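Side-chain contacts in 3-hydroxyisobutyrate dehydrogenase family protein (Geobacter sulfurreducens, PDB 3PDU), which probably reduces succinic semialdehyde to gamma-hydroxybutyrate, using a bound NADP(H) cofactor, as a member of the beta-hydroxyacid dehydrogenase family: residues P15-L20 with V27-R32; A23-T28 with F151-K156; C58-A63 with T145-A150. All coordinates share one frame; numbering follows the deposited sequence.

Interaction 1: P15-L20 with V27-R32. With NAP (NADP nicotinamide-adenine-dinucleotide phosphate), chain I.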
ATOM      1  N   PRO A  15      15.048  30.781  13.480  1.00 19.06           N
ATOM      2  CA  PRO A  15      15.034  31.806  12.425  1.00 19.53           C
ATOM      3  C   PRO A  15      13.810  32.720  12.522  1.00 19.37           C
ATOM      4  O   PRO A  15      13.916  33.913  12.235  1.00 18.98           O
ATOM      5  CB  PRO A  15      14.955  30.989  11.128  1.00 21.13           C
ATOM      6  CG  PRO A  15      15.409  29.622  11.482  1.00 23.68           C
ATOM      7  CD  PRO A  15      15.218  29.416  12.952  1.00 18.47           C
ATOM      8  N   MET A  16      12.664  32.169  12.911  1.00 17.29           N
ATOM      9  CA  MET A  16      11.444  32.965  13.032  1.00 16.97           C
ATOM     10  C   MET A  16      11.580  33.966  14.169  1.00 17.36           C
ATOM     11  O   MET A  16      11.294  35.154  13.994  1.00 18.22           O
ATOM     12  CB  MET A  16      10.208  32.072  13.252  1.00 16.33           C
ATOM     13  CG  MET A  16       9.837  31.252  12.019  1.00 13.52           C
ATOM     14  SD  MET A  16       8.711  29.914  12.431  1.00 15.92           S
ATOM     15  CE  MET A  16       7.161  30.762  12.773  1.00 19.70           C
ATOM     16  N   ALA A  17      12.033  33.495  15.329  1.00 15.22           N
ATOM     17  CA  ALA A  17      12.249  34.403  16.453  1.00 16.90           C
ATOM     18  C   ALA A  17      13.272  35.484  16.080  1.00 19.39           C
ATOM     19  O   ALA A  17      13.093  36.657  16.414  1.00 16.92           O
ATOM     20  CB  ALA A  17      12.693  33.629  17.704  1.00 18.33           C
ATOM     21  N   ALA A  18      14.322  35.089  15.366  1.00 19.19           N
ATOM     22  CA  ALA A  18      15.371  36.025  14.956  1.00 22.42           C
ATOM     23  C   ALA A  18      14.823  37.104  14.016  1.00 25.60           C
ATOM     24  O   ALA A  18      15.228  38.268  14.088  1.00 17.47           O
ATOM     25  CB  ALA A  18      16.525  35.280  14.293  1.00 19.10           C
ATOM     26  N   ASN A  19      13.916  36.712  13.122  1.00 14.79           N
ATOM     27  CA  ASN A  19      13.261  37.681  12.252  1.00 15.93           C
ATOM     28  C   ASN A  19      12.490  38.759  13.024  1.00 19.42           C
ATOM     29  O   ASN A  19      12.487  39.922  12.631  1.00 21.86           O
ATOM     30  CB  ASN A  19      12.340  36.977  11.256  1.00 15.45           C
ATOM     31  CG  ASN A  19      13.098  36.402  10.088  1.00 22.96           C
ATOM     32  OD1 ASN A  19      14.240  36.785   9.843  1.00 22.05           O
ATOM     33  ND2 ASN A  19      12.473  35.485   9.353  1.00 20.29           N
ATOM     34  N   LEU A  20      11.835  38.374  14.117  1.00 14.55           N
ATOM     35  CA  LEU A  20      11.098  39.343  14.922  1.00 14.55           C
ATOM     36  C   LEU A  20      12.062  40.307  15.604  1.00 16.92           C
ATOM     37  O   LEU A  20      11.833  41.514  15.636  1.00 17.50           O
ATOM     38  CB  LEU A  20      10.233  38.635  15.968  1.00 13.34           C
ATOM     39  CG  LEU A  20       9.119  37.732  15.418  1.00 18.50           C
ATOM     40  CD1 LEU A  20       8.318  37.093  16.550  1.00 18.67           C
ATOM     41  CD2 LEU A  20       8.192  38.527  14.502  1.00 19.29           C
ATOM     42  N   VAL A  27      11.317  41.100  22.061  1.00 18.22           N
ATOM     43  CA  VAL A  27      11.019  39.667  22.043  1.00 17.37           C
ATOM     44  C   VAL A  27      11.574  38.965  23.284  1.00 22.79           C
ATOM     45  O   VAL A  27      12.734  39.157  23.649  1.00 19.28           O
ATOM     46  CB  VAL A  27      11.574  38.967  20.760  1.00 20.32           C
ATOM     47  CG1 VAL A  27      11.174  37.491  20.726  1.00 23.77           C
ATOM     48  CG2 VAL A  27      11.073  39.673  19.488  1.00 21.02           C
ATOM     49  N   THR A  28      10.732  38.156  23.921  1.00 16.25           N
ATOM     50  CA  THR A  28      11.151  37.296  25.018  1.00 19.99           C
ATOM     51  C   THR A  28      11.086  35.840  24.558  1.00 19.63           C
ATOM     52  O   THR A  28      10.066  35.405  24.031  1.00 20.43           O
ATOM     53  CB  THR A  28      10.229  37.490  26.222  1.00 17.88           C
ATOM     54  OG1 THR A  28      10.287  38.854  26.642  1.00 19.84           O
ATOM     55  CG2 THR A  28      10.662  36.603  27.388  1.00 23.92           C
ATOM     56  N   VAL A  29      12.166  35.084  24.757  1.00 16.93           N
ATOM     57  CA  VAL A  29      12.217  33.712  24.255  1.00 17.31           C
ATOM     58  C   VAL A  29      12.341  32.669  25.360  1.00 20.74           C
ATOM     59  O   VAL A  29      12.849  32.938  26.453  1.00 21.96           O
ATOM     60  CB  VAL A  29      13.382  33.496  23.245  1.00 16.69           C
ATOM     61  CG1 VAL A  29      13.256  34.447  22.063  1.00 15.27           C
ATOM     62  CG2 VAL A  29      14.743  33.683  23.938  1.00 17.56           C
ATOM     63  N   TRP A  30      11.860  31.472  25.052  1.00 18.36           N
ATOM     64  CA  TRP A  30      12.056  30.309  25.905  1.00 21.64           C
ATOM     65  C   TRP A  30      12.214  29.074  25.029  1.00 19.93           C
ATOM     66  O   TRP A  30      11.621  28.982  23.949  1.00 19.84           O
ATOM     67  CB  TRP A  30      10.877  30.132  26.873  1.00 20.30           C
ATOM     68  CG  TRP A  30      10.923  28.839  27.649  1.00 19.28           C
ATOM     69  CD1 TRP A  30      11.540  28.624  28.844  1.00 18.88           C
ATOM     70  CD2 TRP A  30      10.334  27.580  27.268  1.00 21.22           C
ATOM     71  NE1 TRP A  30      11.375  27.304  29.234  1.00 18.71           N
ATOM     72  CE2 TRP A  30      10.638  26.648  28.285  1.00 24.48           C
ATOM     73  CE3 TRP A  30       9.581  27.155  26.165  1.00 22.24           C
ATOM     74  CZ2 TRP A  30      10.211  25.315  28.236  1.00 25.91           C
ATOM     75  CZ3 TRP A  30       9.156  25.821  26.118  1.00 22.11           C
ATOM     76  CH2 TRP A  30       9.473  24.924  27.149  1.00 21.80           C
ATOM     77  N   ASN A  31      13.041  28.141  25.486  1.00 19.51           N
ATOM     78  CA  ASN A  31      13.168  26.831  24.857  1.00 20.19           C
ATOM     79  C   ASN A  31      13.447  25.806  25.938  1.00 21.01           C
ATOM     80  O   ASN A  31      14.210  26.080  26.865  1.00 19.20           O
ATOM     81  CB  ASN A  31      14.313  26.804  23.839  1.00 22.47           C
ATOM     82  CG  ASN A  31      14.277  25.565  22.945  1.00 20.40           C
ATOM     83  OD1 ASN A  31      13.349  25.396  22.158  1.00 19.65           O
ATOM     84  ND2 ASN A  31      15.294  24.705  23.052  1.00 18.57           N
ATOM     85  N   ARG A  32      12.841  24.625  25.822  1.00 19.11           N
ATOM     86  CA  ARG A  32      13.086  23.549  26.786  1.00 22.77           C
ATOM     87  C   ARG A  32      14.583  23.363  27.064  1.00 22.11           C
ATOM     88  O   ARG A  32      15.011  23.364  28.215  1.00 27.17           O
ATOM     89  CB  ARG A  32      12.451  22.249  26.297  1.00 22.63           C
ATOM     90  CG  ARG A  32      12.756  21.031  27.164  1.00 24.00           C
ATOM     91  CD  ARG A  32      12.031  19.805  26.609  1.00 26.22           C
ATOM     92  NE  ARG A  32      12.433  19.503  25.234  1.00 22.06           N
ATOM     93  CZ  ARG A  32      12.079  18.397  24.585  1.00 22.45           C
ATOM     94  NH1 ARG A  32      11.322  17.484  25.188  1.00 22.65           N
ATOM     95  NH2 ARG A  32      12.496  18.189  23.344  1.00 22.44           N
TER
HETATM   96  PA  NAP I 301      12.644  20.953  15.620  1.00 23.05           P
HETATM   97  O1A NAP I 301      12.690  19.501  15.863  1.00 21.29           O
HETATM   98  O2A NAP I 301      13.922  21.521  15.160  1.00 22.17           O
HETATM   99  O5B NAP I 301      12.118  21.742  16.902  1.00 21.12           O
HETATM  100  C5B NAP I 301      11.094  21.287  17.747  1.00 20.90           C
HETATM  101  C4B NAP I 301      10.949  22.298  18.884  1.00 17.54           C
HETATM  102  O4B NAP I 301       9.984  21.812  19.809  1.00 20.01           O
HETATM  103  C3B NAP I 301      12.244  22.497  19.683  1.00 21.66           C
HETATM  104  O3B NAP I 301      12.253  23.829  20.165  1.00 21.08           O
HETATM  105  C2B NAP I 301      12.063  21.554  20.861  1.00 17.60           C
HETATM  106  O2B NAP I 301      12.719  21.912  22.052  1.00 21.47           O
HETATM  107  C1B NAP I 301      10.573  21.707  21.079  1.00 16.23           C
HETATM  108  N9A NAP I 301       9.986  20.585  21.819  1.00 22.27           N
HETATM  109  C8A NAP I 301       9.838  19.284  21.421  1.00 22.05           C
HETATM  110  N7A NAP I 301       9.228  18.615  22.436  1.00 18.40           N
HETATM  111  C5A NAP I 301       8.978  19.472  23.446  1.00 19.05           C
HETATM  112  C6A NAP I 301       8.375  19.316  24.686  1.00 21.86           C
HETATM  113  N6A NAP I 301       7.900  18.124  25.065  1.00 21.73           N
HETATM  114  N1A NAP I 301       8.279  20.410  25.514  1.00 21.65           N
HETATM  115  C2A NAP I 301       8.760  21.643  25.118  1.00 20.32           C
HETATM  116  N3A NAP I 301       9.356  21.789  23.884  1.00 19.87           N
HETATM  117  C4A NAP I 301       9.459  20.716  23.068  1.00 19.96           C
HETATM  118  O3  NAP I 301      11.451  21.158  14.572  1.00 22.97           O
HETATM  119  PN  NAP I 301      11.091  22.311  13.523  1.00 19.45           P
HETATM  120  O1N NAP I 301      11.520  21.852  12.190  1.00 25.96           O
HETATM  121  O2N NAP I 301      11.489  23.621  14.099  1.00 17.42           O
HETATM  122  O5D NAP I 301       9.493  22.144  13.596  1.00 24.54           O
HETATM  123  C5D NAP I 301       8.679  22.842  14.512  1.00 20.82           C
HETATM  124  C4D NAP I 301       7.250  22.707  14.000  1.00 21.78           C
HETATM  125  O4D NAP I 301       7.144  23.321  12.730  1.00 21.11           O
HETATM  126  C3D NAP I 301       6.884  21.243  13.778  1.00 18.53           C
HETATM  127  O3D NAP I 301       5.497  21.099  14.043  1.00 20.04           O
HETATM  128  C2D NAP I 301       7.114  21.019  12.298  1.00 21.31           C
HETATM  129  O2D NAP I 301       6.320  19.966  11.770  1.00 19.17           O
HETATM  130  C1D NAP I 301       6.677  22.385  11.784  1.00 20.92           C
HETATM  131  N1N NAP I 301       7.202  22.786  10.479  1.00 22.84           N
HETATM  132  C2N NAP I 301       8.497  22.521  10.126  1.00 15.83           C
HETATM  133  C3N NAP I 301       8.979  22.943   8.882  1.00 23.48           C
HETATM  134  C7N NAP I 301      10.412  22.693   8.472  1.00 22.14           C
HETATM  135  O7N NAP I 301      10.729  22.782   7.117  1.00 27.36           O
HETATM  136  N7N NAP I 301      11.356  22.370   9.361  1.00 20.85           N
HETATM  137  C4N NAP I 301       8.131  23.637   8.022  1.00 23.83           C
HETATM  138  C5N NAP I 301       6.818  23.922   8.399  1.00 23.14           C
HETATM  139  C6N NAP I 301       6.369  23.499   9.645  1.00 27.40           C
HETATM  140  P2B NAP I 301      14.187  21.330  22.372  1.00 23.61           P
HETATM  141  O1X NAP I 301      14.283  21.340  23.869  1.00 20.56           O
HETATM  142  O2X NAP I 301      14.310  19.938  21.791  1.00 22.06           O
HETATM  143  O3X NAP I 301      15.225  22.214  21.745  1.00 21.11           O
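V27 and L20 carry most of the apolar contact between helix 13-23 and strand 27-30. The CG2 methyl of V27 meets L20 at the root of its side chain, 3.8 Å from L20 CB, rather than at its branched end. V27 CG1 stands anti to the backbone N (chi1 -177°), which puts CG2 beside that N, where it meets L20. One helical turn earlier, A17 CB lies a looser 4.5 Å from V29 CG1, while L20 also packs on F6 of the neighbouring strand 4-7. Beyond the strand the chain runs into the cofactor. The amide of N31 spans ribose and phosphate: its OD1 accepts a 2.8 Å hydrogen bond from NAP O3B, and its ND2 gives a nearly straight one (168°) to NAP O3X. Hydrogen bonds from OD1 to L9 N and from ND2 to N33 O help set the amide's orientation. A leucine here would probably leave both the ribose hydroxyl and the 2'-phosphate oxygen without these partners. R32 grips the same phosphate twice, NE to NAP O1X at 2.9 Å and NH2 to NAP O2X at 3.0 Å, while a face of its guanidinium lies over the adenine, R32 CZ 3.5 Å from NAP C5A. W30 CH2 adds an apolar touch at NAP C2A. The chain thus passes from an apolar joint to a cationic end that binds the 2'-phosphate, consistent with a preference for NADP over NAD.

Interaction 2: A23-T28 with F151-K156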
ATOM      1  N   ALA A  23      13.436  42.673  13.019  1.00 17.97           N
ATOM      2  CA  ALA A  23      12.412  43.626  12.588  1.00 21.26           C
ATOM      3  C   ALA A  23      12.222  44.738  13.623  1.00 21.42           C
ATOM      4  O   ALA A  23      11.610  45.766  13.341  1.00 19.26           O
ATOM      5  CB  ALA A  23      11.094  42.911  12.323  1.00 19.36           C
ATOM      6  N   GLY A  24      12.755  44.533  14.824  1.00 19.72           N
ATOM      7  CA  GLY A  24      12.725  45.566  15.844  1.00 17.73           C
ATOM      8  C   GLY A  24      11.707  45.397  16.959  1.00 20.73           C
ATOM      9  O   GLY A  24      11.497  46.328  17.756  1.00 18.62           O
ATOM     10  N   PHE A  25      11.067  44.231  17.029  1.00 18.99           N
ATOM     11  CA  PHE A  25      10.159  43.948  18.143  1.00 21.38           C
ATOM     12  C   PHE A  25      10.924  43.616  19.435  1.00 21.26           C
ATOM     13  O   PHE A  25      12.062  43.159  19.387  1.00 21.24           O
ATOM     14  CB  PHE A  25       9.191  42.807  17.800  1.00 19.94           C
ATOM     15  CG  PHE A  25       8.330  43.088  16.594  1.00 20.28           C
ATOM     16  CD1 PHE A  25       7.322  44.036  16.653  1.00 21.74           C
ATOM     17  CD2 PHE A  25       8.536  42.406  15.400  1.00 17.38           C
ATOM     18  CE1 PHE A  25       6.528  44.298  15.536  1.00 16.96           C
ATOM     19  CE2 PHE A  25       7.752  42.665  14.282  1.00 19.04           C
ATOM     20  CZ  PHE A  25       6.752  43.612  14.349  1.00 21.02           C
ATOM     21  N   ASP A  26      10.285  43.880  20.574  1.00 20.16           N
ATOM     22  CA  ASP A  26      10.751  43.471  21.902  1.00 20.41           C
ATOM     23  C   ASP A  26      10.342  42.011  22.073  1.00 23.21           C
ATOM     24  O   ASP A  26       9.151  41.713  22.190  1.00 19.71           O
ATOM     25  CB  ASP A  26      10.054  44.365  22.944  1.00 24.65           C
ATOM     26  CG  ASP A  26      10.433  44.041  24.386  1.00 33.63           C
ATOM     27  OD1 ASP A  26      10.811  42.897  24.700  1.00 29.86           O
ATOM     28  OD2 ASP A  26      10.315  44.952  25.227  1.00 34.15           O
ATOM     29  N   VAL A  27      11.317  41.100  22.061  1.00 18.22           N
ATOM     30  CA  VAL A  27      11.019  39.667  22.043  1.00 17.37           C
ATOM     31  C   VAL A  27      11.574  38.965  23.284  1.00 22.79           C
ATOM     32  O   VAL A  27      12.734  39.157  23.649  1.00 19.28           O
ATOM     33  CB  VAL A  27      11.574  38.967  20.760  1.00 20.32           C
ATOM     34  CG1 VAL A  27      11.174  37.491  20.726  1.00 23.77           C
ATOM     35  CG2 VAL A  27      11.073  39.673  19.488  1.00 21.02           C
ATOM     36  N   THR A  28      10.732  38.156  23.921  1.00 16.25           N
ATOM     37  CA  THR A  28      11.151  37.296  25.018  1.00 19.99           C
ATOM     38  C   THR A  28      11.086  35.840  24.558  1.00 19.63           C
ATOM     39  O   THR A  28      10.066  35.405  24.031  1.00 20.43           O
ATOM     40  CB  THR A  28      10.229  37.490  26.222  1.00 17.88           C
ATOM     41  OG1 THR A  28      10.287  38.854  26.642  1.00 19.84           O
ATOM     42  CG2 THR A  28      10.662  36.603  27.388  1.00 23.92           C
ATOM     43  N   PHE A 151       3.527  39.046  11.543  1.00 14.88           N
ATOM     44  CA  PHE A 151       3.345  38.112  10.437  1.00 15.44           C
ATOM     45  C   PHE A 151       4.073  38.609   9.178  1.00 18.45           C
ATOM     46  O   PHE A 151       4.554  37.808   8.376  1.00 18.41           O
ATOM     47  CB  PHE A 151       1.853  37.883  10.137  1.00 16.32           C
ATOM     48  CG  PHE A 151       1.166  36.925  11.096  1.00 20.52           C
ATOM     49  CD1 PHE A 151       1.897  36.054  11.882  1.00 22.04           C
ATOM     50  CD2 PHE A 151      -0.214  36.878  11.173  1.00 27.55           C
ATOM     51  CE1 PHE A 151       1.256  35.158  12.753  1.00 26.31           C
ATOM     52  CE2 PHE A 151      -0.862  35.985  12.040  1.00 24.44           C
ATOM     53  CZ  PHE A 151      -0.124  35.125  12.824  1.00 19.28           C
ATOM     54  N   ALA A 152       4.157  39.927   9.010  1.00 17.15           N
ATOM     55  CA  ALA A 152       4.886  40.486   7.873  1.00 17.63           C
ATOM     56  C   ALA A 152       6.400  40.236   7.961  1.00 15.46           C
ATOM     57  O   ALA A 152       7.081  40.136   6.946  1.00 21.68           O
ATOM     58  CB  ALA A 152       4.586  41.978   7.713  1.00 17.56           C
ATOM     59  N   ALA A 153       6.924  40.134   9.180  1.00 14.85           N
ATOM     60  CA  ALA A 153       8.329  39.780   9.378  1.00 16.32           C
ATOM     61  C   ALA A 153       8.561  38.284   9.167  1.00 22.65           C
ATOM     62  O   ALA A 153       9.683  37.847   8.889  1.00 19.51           O
ATOM     63  CB  ALA A 153       8.783  40.184  10.781  1.00 20.85           C
ATOM     64  N   LEU A 154       7.505  37.493   9.299  1.00 18.97           N
ATOM     65  CA  LEU A 154       7.660  36.038   9.239  1.00 15.61           C
ATOM     66  C   LEU A 154       7.329  35.418   7.890  1.00 17.45           C
ATOM     67  O   LEU A 154       7.925  34.405   7.504  1.00 20.78           O
ATOM     68  CB  LEU A 154       6.789  35.375  10.304  1.00 12.10           C
ATOM     69  CG  LEU A 154       7.097  35.692  11.771  1.00 15.55           C
ATOM     70  CD1 LEU A 154       6.093  34.964  12.647  1.00 19.43           C
ATOM     71  CD2 LEU A 154       8.514  35.284  12.141  1.00 17.86           C
ATOM     72  N   GLY A 155       6.375  36.005   7.178  1.00 18.39           N
ATOM     73  CA  GLY A 155       5.822  35.353   6.005  1.00 18.87           C
ATOM     74  C   GLY A 155       5.616  36.278   4.831  1.00 23.64           C
ATOM     75  O   GLY A 155       5.672  37.498   4.984  1.00 21.56           O
ATOM     76  N   LYS A 156       5.382  35.696   3.656  1.00 17.08           N
ATOM     77  CA  LYS A 156       5.071  36.480   2.453  1.00 19.81           C
ATOM     78  C   LYS A 156       3.575  36.456   2.170  1.00 24.94           C
ATOM     79  O   LYS A 156       3.076  37.217   1.343  1.00 22.84           O
ATOM     80  CB  LYS A 156       5.789  35.893   1.241  1.00 20.20           C
ATOM     81  CG  LYS A 156       5.289  34.486   0.882  1.00 19.22           C
ATOM     82  CD  LYS A 156       6.059  33.933  -0.307  1.00 24.33           C
ATOM     83  CE  LYS A 156       5.508  32.592  -0.760  1.00 29.44           C
ATOM     84  NZ  LYS A 156       6.302  32.054  -1.890  1.00 31.08           N
TER
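A23 and F25, at the end of helix 13-23 and just beyond it, both lean on the single methyl group of A153 near the end of helix 148-154. The A23 and A153 methyls face each other directly, CB to CB at 3.9 Å. F25 reaches the same methyl with its ring. From CB, which points toward helix 148-154, CG is placed beside the backbone N (chi1 -59°), which directs the ring to that helix. On one flank F25 CE2 comes to 4.4 Å from A153 CB, which sits at the ring edge, close to the ring plane. At the tip, F25 CZ packs against the backbone of the same helix, 3.7 Å from P149 C and 3.8 Å from A150 N. The ring also meets L20 of helix 13-23 and makes an edge-to-face pair with Y4. Between A23 and F25 the chain reverses at G24, whose positive phi (104°) and two bonds back into the last helical turn make a Schellman motif; a side chain there would press on the preceding carbonyl. This is the helix-to-strand turn of the first beta-alpha-beta unit of a Rossmann-type domain, its helix end lying against a second helix on the same face of the sheet.

Interaction 3: C58-A63 with T145-A150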
ATOM      1  N   CYS A  58       4.031  38.971  28.029  1.00 19.05           N
ATOM      2  CA  CYS A  58       4.029  39.393  26.629  1.00 21.67           C
ATOM      3  C   CYS A  58       2.625  39.528  26.041  1.00 22.15           C
ATOM      4  O   CYS A  58       1.757  38.700  26.297  1.00 24.07           O
ATOM      5  CB  CYS A  58       4.836  38.410  25.793  1.00 20.15           C
ATOM      6  SG  CYS A  58       6.576  38.343  26.251  1.00 23.97           S
ATOM      7  N   ASP A  59       2.410  40.567  25.240  1.00 18.04           N
ATOM      8  CA  ASP A  59       1.086  40.795  24.656  1.00 24.50           C
ATOM      9  C   ASP A  59       0.701  39.696  23.678  1.00 20.08           C
ATOM     10  O   ASP A  59      -0.467  39.334  23.568  1.00 22.32           O
ATOM     11  CB  ASP A  59       1.025  42.154  23.949  1.00 23.52           C
ATOM     12  CG  ASP A  59       1.198  43.304  24.910  1.00 25.95           C
ATOM     13  OD1 ASP A  59       0.406  43.402  25.877  1.00 26.43           O
ATOM     14  OD2 ASP A  59       2.135  44.095  24.711  1.00 25.63           O
ATOM     15  N   ILE A  60       1.689  39.186  22.949  1.00 20.21           N
ATOM     16  CA  ILE A  60       1.443  38.137  21.971  1.00 17.74           C
ATOM     17  C   ILE A  60       2.587  37.148  22.025  1.00 18.41           C
ATOM     18  O   ILE A  60       3.750  37.520  21.827  1.00 15.69           O
ATOM     19  CB  ILE A  60       1.349  38.699  20.530  1.00 22.28           C
ATOM     20  CG1 ILE A  60       0.202  39.716  20.410  1.00 21.22           C
ATOM     21  CG2 ILE A  60       1.190  37.562  19.517  1.00 17.05           C
ATOM     22  CD1 ILE A  60       0.043  40.275  19.003  1.00 24.15           C
ATOM     23  N   THR A  61       2.263  35.895  22.310  1.00 20.10           N
ATOM     24  CA  THR A  61       3.274  34.854  22.362  1.00 21.04           C
ATOM     25  C   THR A  61       3.035  33.843  21.261  1.00 18.79           C
ATOM     26  O   THR A  61       1.920  33.340  21.084  1.00 21.52           O
ATOM     27  CB  THR A  61       3.267  34.125  23.709  1.00 21.14           C
ATOM     28  OG1 THR A  61       3.623  35.051  24.744  1.00 19.61           O
ATOM     29  CG2 THR A  61       4.263  32.946  23.691  1.00 18.19           C
ATOM     30  N   ILE A  62       4.098  33.562  20.520  1.00 16.41           N
ATOM     31  CA  ILE A  62       4.070  32.595  19.432  1.00 14.92           C
ATOM     32  C   ILE A  62       4.782  31.317  19.872  1.00 17.39           C
ATOM     33  O   ILE A  62       5.772  31.381  20.612  1.00 17.32           O
ATOM     34  CB  ILE A  62       4.793  33.180  18.217  1.00 19.10           C
ATOM     35  CG1 ILE A  62       3.992  34.350  17.639  1.00 20.21           C
ATOM     36  CG2 ILE A  62       5.038  32.122  17.158  1.00 16.90           C
ATOM     37  CD1 ILE A  62       4.729  35.072  16.502  1.00 24.44           C
ATOM     38  N   ALA A  63       4.270  30.162  19.447  1.00 17.69           N
ATOM     39  CA  ALA A  63       4.925  28.888  19.738  1.00 18.34           C
ATOM     40  C   ALA A  63       5.242  28.120  18.448  1.00 16.71           C
ATOM     41  O   ALA A  63       4.470  28.128  17.496  1.00 19.29           O
ATOM     42  CB  ALA A  63       4.057  28.033  20.680  1.00 20.50           C
ATOM     43  N   THR A 145      -5.403  40.219  13.418  1.00 18.83           N
ATOM     44  CA  THR A 145      -5.165  41.605  13.037  1.00 20.24           C
ATOM     45  C   THR A 145      -3.987  42.206  13.816  1.00 23.61           C
ATOM     46  O   THR A 145      -3.085  42.803  13.220  1.00 22.77           O
ATOM     47  CB  THR A 145      -6.439  42.463  13.242  1.00 25.32           C
ATOM     48  OG1 THR A 145      -7.451  42.015  12.334  1.00 29.78           O
ATOM     49  CG2 THR A 145      -6.149  43.932  12.969  1.00 27.48           C
ATOM     50  N   ASP A 146      -4.005  42.037  15.138  1.00 22.36           N
ATOM     51  CA  ASP A 146      -2.960  42.563  16.027  1.00 20.17           C
ATOM     52  C   ASP A 146      -1.565  42.049  15.685  1.00 22.98           C
ATOM     53  O   ASP A 146      -0.563  42.741  15.908  1.00 21.57           O
ATOM     54  CB  ASP A 146      -3.270  42.214  17.495  1.00 19.42           C
ATOM     55  CG  ASP A 146      -4.388  43.070  18.083  1.00 31.90           C
ATOM     56  OD1 ASP A 146      -4.778  44.073  17.445  1.00 27.67           O
ATOM     57  OD2 ASP A 146      -4.870  42.744  19.192  1.00 27.81           O
ATOM     58  N   ALA A 147      -1.489  40.826  15.169  1.00 17.20           N
ATOM     59  CA  ALA A 147      -0.192  40.210  14.880  1.00 20.29           C
ATOM     60  C   ALA A 147       0.311  40.546  13.471  1.00 18.12           C
ATOM     61  O   ALA A 147       1.361  40.058  13.047  1.00 19.23           O
ATOM     62  CB  ALA A 147      -0.276  38.687  15.061  1.00 19.78           C
ATOM     63  N   GLY A 148      -0.433  41.378  12.747  1.00 16.42           N
ATOM     64  CA  GLY A 148      -0.085  41.701  11.370  1.00 21.09           C
ATOM     65  C   GLY A 148       1.367  42.098  11.157  1.00 19.28           C
ATOM     66  O   GLY A 148       2.041  41.571  10.263  1.00 18.35           O
ATOM     67  N   PRO A 149       1.859  43.054  11.954  1.00 17.79           N
ATOM     68  CA  PRO A 149       3.254  43.465  11.748  1.00 18.67           C
ATOM     69  C   PRO A 149       4.245  42.319  11.982  1.00 21.13           C
ATOM     70  O   PRO A 149       5.247  42.189  11.263  1.00 16.95           O
ATOM     71  CB  PRO A 149       3.435  44.604  12.767  1.00 18.16           C
ATOM     72  CG  PRO A 149       2.058  45.211  12.886  1.00 16.64           C
ATOM     73  CD  PRO A 149       1.119  44.005  12.809  1.00 20.31           C
ATOM     74  N   ALA A 150       3.971  41.474  12.965  1.00 16.18           N
ATOM     75  CA  ALA A 150       4.835  40.322  13.188  1.00 17.94           C
ATOM     76  C   ALA A 150       4.738  39.298  12.037  1.00 17.42           C
ATOM     77  O   ALA A 150       5.756  38.752  11.592  1.00 16.73           O
ATOM     78  CB  ALA A 150       4.538  39.674  14.561  1.00 20.61           C
TER
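I60 is directed from strand 60-63 toward the bend between helices 141-146 and 148-154, and its terminal methyl does the touching. CG1 lies beside the backbone N with CD1 fully extended from it (chi1 -60°, chi2 -179°), which carries CD1 out to the helix connection. There I60 CD1 comes end-on to backbone as much as to side chains: D146 O is 4.0 Å away, A147 CA 4.1 Å. The methylene of D146 and the methyl of A147 both approach the tip, D146 CB at 4.1 Å and A147 CB at 4.3 Å from I60 CD1. Both CB atoms are directed toward the strand, yet the aspartate carboxylate takes a different partner, its OD2 forming a salt bridge with R115. A backbone hydrogen bond from G148 N to T145 O spans the bend. Around this meeting point the sheet completes the apolar setting: I92 of strand 90-93 touches both I60 and A147, and Y4 of strand 4-7 packs on I60. No hydrogen bond joins the two segments, so the contact rests on dispersion and on the burial of I60 and A147, with the charge of D146, an exposed residue, paired to R115.

In the fold
The three contacts adjoin within one nucleotide-binding domain, on one side of the chain's centre. Interactions 1 and 2 share V27 and T28, and their centres are about 10 Å apart; L20 O probably accepts a hydrogen bond from F25 N at 3.1 Å. Interactions 2 and 3 lie closest, about 8 Å between centres, and both use helix 148-154. The centres of interactions 1 and 3 are about 12 Å apart, yet L20 CD1 reaches I62 CD1 at 4.1 Å, while L154 CD1 meets that same methyl at 4.1 Å. Only interaction 1 includes residues of the NADP pocket; the other two join helix 148-154 and its approach to helix 13-23 and the sheet.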